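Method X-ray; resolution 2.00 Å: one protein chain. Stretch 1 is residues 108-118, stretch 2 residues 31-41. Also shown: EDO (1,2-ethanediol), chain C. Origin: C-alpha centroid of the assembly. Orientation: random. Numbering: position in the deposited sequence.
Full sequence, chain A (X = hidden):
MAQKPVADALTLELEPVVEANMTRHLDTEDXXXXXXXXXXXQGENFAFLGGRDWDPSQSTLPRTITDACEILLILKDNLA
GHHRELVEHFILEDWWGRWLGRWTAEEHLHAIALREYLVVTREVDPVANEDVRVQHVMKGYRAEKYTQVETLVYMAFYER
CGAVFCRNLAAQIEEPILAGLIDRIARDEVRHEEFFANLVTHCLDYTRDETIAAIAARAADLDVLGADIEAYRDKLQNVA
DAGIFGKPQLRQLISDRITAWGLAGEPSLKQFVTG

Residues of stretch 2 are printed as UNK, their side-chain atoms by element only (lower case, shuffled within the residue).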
# COMPACT_ATOMS: atom_id res chain seq x y z
N HIS A 108 -8.61 -5.34 -1.21
CA HIS A 108 -9.25 -6.31 -0.36
C HIS A 108 -8.52 -7.65 -0.40
O HIS A 108 -8.39 -8.31 0.59
CB HIS A 108 -10.66 -6.59 -0.84
CG HIS A 108 -11.44 -7.40 0.14
ND1 HIS A 108 -12.67 -7.93 -0.16
CD2 HIS A 108 -11.18 -7.77 1.42
CE1 HIS A 108 -13.15 -8.56 0.90
NE2 HIS A 108 -12.26 -8.47 1.88
N LEU A 109 -8.18 -8.08 -1.60
CA LEU A 109 -7.44 -9.29 -1.87
C LEU A 109 -6.13 -9.36 -1.06
O LEU A 109 -5.84 -10.40 -0.47
CB LEU A 109 -7.20 -9.48 -3.36
CG LEU A 109 -6.52 -10.85 -3.67
CD1 LEU A 109 -7.58 -11.97 -3.80
CD2 LEU A 109 -5.70 -10.76 -4.89
N HIS A 110 -5.42 -8.25 -0.99
CA HIS A 110 -4.20 -8.12 -0.24
C HIS A 110 -4.46 -8.37 1.23
O HIS A 110 -3.73 -9.15 1.86
CB HIS A 110 -3.60 -6.65 -0.39
CG HIS A 110 -3.25 -6.30 -1.80
ND1 HIS A 110 -3.01 -4.99 -2.22
CD2 HIS A 110 -3.03 -7.10 -2.88
CE1 HIS A 110 -2.68 -5.02 -3.50
NE2 HIS A 110 -2.68 -6.29 -3.93
N ALA A 111 -5.52 -7.73 1.77
CA ALA A 111 -5.90 -7.89 3.18
C ALA A 111 -6.26 -9.38 3.48
O ALA A 111 -5.84 -9.94 4.50
CB ALA A 111 -7.07 -6.95 3.53
N ILE A 112 -6.96 -10.06 2.58
CA ILE A 112 -7.34 -11.44 2.84
C ILE A 112 -6.09 -12.31 2.88
O ILE A 112 -5.95 -13.17 3.77
CB ILE A 112 -8.27 -11.99 1.74
CG1 ILE A 112 -9.64 -11.25 1.76
CG2 ILE A 112 -8.49 -13.46 1.94
CD1 ILE A 112 -10.37 -11.41 0.32
N ALA A 113 -5.21 -12.14 1.88
CA ALA A 113 -3.99 -12.95 1.78
C ALA A 113 -3.15 -12.77 3.08
O ALA A 113 -2.73 -13.74 3.70
CB ALA A 113 -3.16 -12.55 0.61
N LEU A 114 -2.93 -11.52 3.49
CA LEU A 114 -2.13 -11.27 4.67
C LEU A 114 -2.74 -11.87 5.94
O LEU A 114 -2.05 -12.48 6.74
CB LEU A 114 -1.90 -9.78 4.90
CG LEU A 114 -0.98 -9.03 3.93
CD1 LEU A 114 -1.32 -7.54 4.01
CD2 LEU A 114 0.51 -9.20 4.32
N ARG A 115 -4.02 -11.63 6.14
CA ARG A 115 -4.70 -12.16 7.32
C ARG A 115 -4.65 -13.68 7.39
O ARG A 115 -4.29 -14.23 8.42
CB ARG A 115 -6.14 -11.71 7.38
CG ARG A 115 -6.90 -12.08 8.64
CD ARG A 115 -8.31 -11.46 8.72
NE ARG A 115 -8.25 -10.03 8.97
CZ ARG A 115 -7.92 -9.50 10.13
NH1 ARG A 115 -7.73 -10.24 11.20
NH2 ARG A 115 -7.84 -8.18 10.23
N GLU A 116 -5.01 -14.32 6.28
CA GLU A 116 -5.03 -15.78 6.19
C GLU A 116 -3.65 -16.41 6.37
O GLU A 116 -3.50 -17.41 7.11
CB GLU A 116 -5.72 -16.26 4.93
CG GLU A 116 -7.21 -15.98 5.01
CD GLU A 116 -8.03 -16.42 3.79
OE1 GLU A 116 -7.47 -17.03 2.87
OE2 GLU A 116 -9.24 -16.09 3.79
N TYR A 117 -2.64 -15.82 5.77
CA TYR A 117 -1.29 -16.30 5.98
C TYR A 117 -1.02 -16.23 7.48
O TYR A 117 -0.52 -17.19 8.10
CB TYR A 117 -0.26 -15.46 5.22
CG TYR A 117 1.15 -15.92 5.47
CD1 TYR A 117 1.81 -16.74 4.57
CD2 TYR A 117 1.84 -15.47 6.57
CE1 TYR A 117 3.15 -17.18 4.82
CE2 TYR A 117 3.12 -15.88 6.85
CZ TYR A 117 3.77 -16.75 5.99
OH TYR A 117 5.09 -17.10 6.28
N LEU A 118 -1.26 -15.09 8.09
CA LEU A 118 -0.84 -14.86 9.45
C LEU A 118 -1.52 -15.76 10.52
O LEU A 118 -0.87 -16.16 11.52
CB LEU A 118 -1.07 -13.42 9.81
CG LEU A 118 -0.09 -12.40 9.20
CD1 LEU A 118 -0.46 -10.96 9.57
CD2 LEU A 118 1.33 -12.75 9.59
N UNK A 31 -3.59 -12.44 -12.80
CA UNK A 31 -4.47 -12.55 -11.64
C UNK A 31 -3.93 -13.58 -10.71
O UNK A 31 -3.49 -14.58 -11.14
c UNK A 31 -6.53 -11.76 -12.93
c UNK A 31 -6.91 -13.23 -10.96
c UNK A 31 -5.94 -12.90 -12.11
c UNK A 31 -6.29 -10.38 -12.39
N UNK A 32 -3.89 -13.26 -9.43
CA UNK A 32 -3.54 -14.23 -8.37
C UNK A 32 -4.66 -14.28 -7.32
O UNK A 32 -5.50 -13.41 -7.26
c UNK A 32 -2.10 -12.34 -5.61
n UNK A 32 -1.93 -10.33 -6.60
c UNK A 32 -2.14 -12.54 -7.03
c UNK A 32 -2.01 -11.30 -7.59
c UNK A 32 -1.98 -10.94 -5.38
c UNK A 32 -2.19 -13.85 -7.74
c UNK A 32 -2.01 -11.26 -3.06
c UNK A 32 -2.16 -13.20 -4.50
c UNK A 32 -1.93 -10.40 -4.12
c UNK A 32 -2.10 -12.66 -3.26
N UNK A 33 -4.66 -15.37 -6.52
CA UNK A 33 -5.66 -15.60 -5.47
C UNK A 33 -4.93 -15.70 -4.14
O UNK A 33 -3.88 -16.29 -4.08
c UNK A 33 -6.54 -17.40 -8.27
c UNK A 33 -6.44 -16.89 -5.81
c UNK A 33 -8.97 -16.08 -8.50
c UNK A 33 -8.37 -16.64 -9.63
c UNK A 33 -8.34 -16.16 -7.25
c UNK A 33 -7.12 -16.82 -7.12
c UNK A 33 -7.17 -17.28 -9.53
N UNK A 34 -5.47 -15.02 -3.14
CA UNK A 34 -4.97 -15.01 -1.80
C UNK A 34 -4.76 -16.46 -1.31
O UNK A 34 -3.71 -16.77 -0.72
c UNK A 34 -5.99 -14.23 -0.89
N UNK A 35 -5.74 -17.33 -1.55
CA UNK A 35 -5.71 -18.69 -1.02
C UNK A 35 -4.54 -19.52 -1.55
O UNK A 35 -4.13 -20.48 -0.94
c UNK A 35 -6.83 -20.67 -3.46
c UNK A 35 -7.37 -19.76 -2.62
c UNK A 35 -8.38 -19.59 -4.56
n UNK A 35 -8.33 -19.09 -3.33
n UNK A 35 -7.45 -20.52 -4.67
c UNK A 35 -7.05 -19.43 -1.20
N UNK A 36 -3.96 -19.09 -2.67
CA UNK A 36 -2.83 -19.78 -3.23
C UNK A 36 -1.55 -19.43 -2.51
O UNK A 36 -0.56 -20.04 -2.81
c UNK A 36 -2.68 -19.43 -4.72
c UNK A 36 -3.64 -20.17 -5.62
o UNK A 36 -4.13 -21.28 -5.25
o UNK A 36 -3.97 -19.71 -6.73
N UNK A 37 -1.52 -18.42 -1.66
CA UNK A 37 -0.33 -18.05 -0.90
C UNK A 37 -0.43 -18.38 0.58
O UNK A 37 0.35 -17.86 1.44
c UNK A 37 0.27 -16.02 -4.88
c UNK A 37 2.52 -16.32 -3.96
o UNK A 37 2.17 -15.99 -6.29
c UNK A 37 1.66 -16.10 -5.06
c UNK A 37 -0.27 -16.18 -3.61
c UNK A 37 -0.02 -16.57 -1.12
c UNK A 37 0.56 -16.37 -2.49
c UNK A 37 1.97 -16.46 -2.69
N UNK A 38 -1.39 -19.25 0.90
CA UNK A 38 -1.62 -19.61 2.33
C UNK A 38 -1.37 -21.11 2.54
O UNK A 38 -2.03 -21.91 1.95
c UNK A 38 -3.07 -19.24 2.77
c UNK A 38 -3.31 -19.61 4.22
c UNK A 38 -3.29 -17.73 2.58
N UNK A 39 -0.40 -21.48 3.39
CA UNK A 39 -0.07 -22.89 3.59
C UNK A 39 -1.00 -23.52 4.60
O UNK A 39 -0.63 -23.73 5.76
c UNK A 39 0.50 -20.60 4.15
c UNK A 39 1.38 -22.84 4.15
c UNK A 39 1.42 -21.55 4.91
N UNK A 40 -2.18 -23.77 4.15
CA UNK A 40 -3.26 -24.28 4.97
C UNK A 40 -2.87 -25.57 5.68
O UNK A 40 -3.32 -25.76 6.81
c UNK A 40 -5.21 -23.24 3.71
c UNK A 40 -5.77 -21.61 1.99
c UNK A 40 -4.52 -24.52 4.12
c UNK A 40 -5.18 -22.81 2.39
c UNK A 40 -5.89 -22.48 4.66
c UNK A 40 -6.53 -21.29 4.29
c UNK A 40 -6.46 -20.84 2.94
N UNK A 41 -2.02 -26.41 5.06
CA UNK A 41 -1.54 -27.67 5.67
C UNK A 41 -0.98 -27.45 7.05
O UNK A 41 -1.05 -28.34 7.86
o UNK A 41 0.17 -29.40 2.87
c UNK A 41 -0.33 -28.26 4.89
c UNK A 41 -0.71 -28.98 3.64
o UNK A 41 -1.91 -29.14 3.30
C1 EDO C . -4.93 -9.37 -8.06
O1 EDO C . -5.14 -10.62 -8.64
C2 EDO C . -4.35 -8.41 -9.07
O2 EDO C . -3.12 -8.85 -9.60

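Position 31 carries four side-chain carbons, forked at the first, with one arm two carbons long. They reach nothing on stretch 1. The branching at the first carbon and the longer arm make it Ile31.

Position 32 has one carbon leading to fused five- and six-membered rings that hold eight carbons and one nitrogen. Its CA-to-CB bond points sideways, but the end of the side chain comes nearer to the helix and touches Leu109, His110 and Ala113. Such a bicycle belongs only to tryptophan, so this is Trp32. Leu109 CD2 sits over one face of the indole, 3.8 Å from the centroid of the Trp32 six-membered ring and 14° off its normal, a CH-pi contact. The ring edge meets His110 CD2, 3.7 Å from Trp32 CZ2, and Ala113 CB, 4.0 Å from Trp32 CZ3. The backbone also binds the 1,2-ethanediol, probably from the crystallisation liquor. Trp32 N donates to EDO O1 at 3.0 Å, and EDO O1 donates to Trp32 O at 3.1 Å.

Position 33 shows one carbon and then a ring of six carbons, with no oxygen. Its CA-to-CB bond points away from the helix. Leu109 CD1 comes no closer than 4.4 Å, to the CA of position 33. This is Phe33.

Position 34 has a single side-chain carbon, which points toward the helix. The CB of position 34 lies 3.6 Å from Ala113 CB and 3.9 Å from Ile112 CG2. One carbon means Ala34. The Ala34 CA is 4.2 Å from the Ala113 CA, so the two backbones come very close here.

Position 35 has one carbon and a five-membered ring of three carbons and two nitrogens, an imidazole. Its end leads away from stretch 1. It is His35.

Position 36 has two carbons, the second carrying two oxygens. It is out of reach of the helix. This short carboxylate is Asp36.

Position 37 has one carbon and a six-carbon ring bearing one oxygen. Its ring leads away, and its backbone touches Tyr117. The phenol identifies Tyr37. Tyr37 O lies 3.6 Å from Tyr117 CD1, at the edge of the Tyr117 ring.

Position 38 has three carbons, one carrying the other two. They pack on Ala113, Glu116 and Tyr117. This is Val38. Val38 CG1 is 3.6 Å from Glu116 O, and Val38 CG2 is 3.7 Å from Glu116 CB.

Position 39 has three carbons closing a ring onto the backbone nitrogen. They touch the Tyr117 ring. This is Pro39. Pro39 CD is 4.1 Å from Tyr117 CD1.

Position 40 repeats the one-carbon, six-carbon-ring pattern. Its ring edge meets Glu116. This is Phe40. Phe40 CZ lies 3.9 Å from Glu116 OE1.

Position 41 has two carbons, the second with two oxygens. It touches nothing on stretch 1 and is Asp41.

The contact works by packing, with no hydrogen bond between the stretches. Leu109, then Ala113, then Glu116 and Tyr117 meet stretch 2, about one helix turn apart. The small Ala34 and Ala113 meet at close approach. Trp32 packs on the earlier part of the helix, at Leu109, His110 and Ala113, and Val38 on the later part, at Ala113, Glu116 and Tyr117.

Stretch 2, residues 31-41: IWFAHDYVPFD
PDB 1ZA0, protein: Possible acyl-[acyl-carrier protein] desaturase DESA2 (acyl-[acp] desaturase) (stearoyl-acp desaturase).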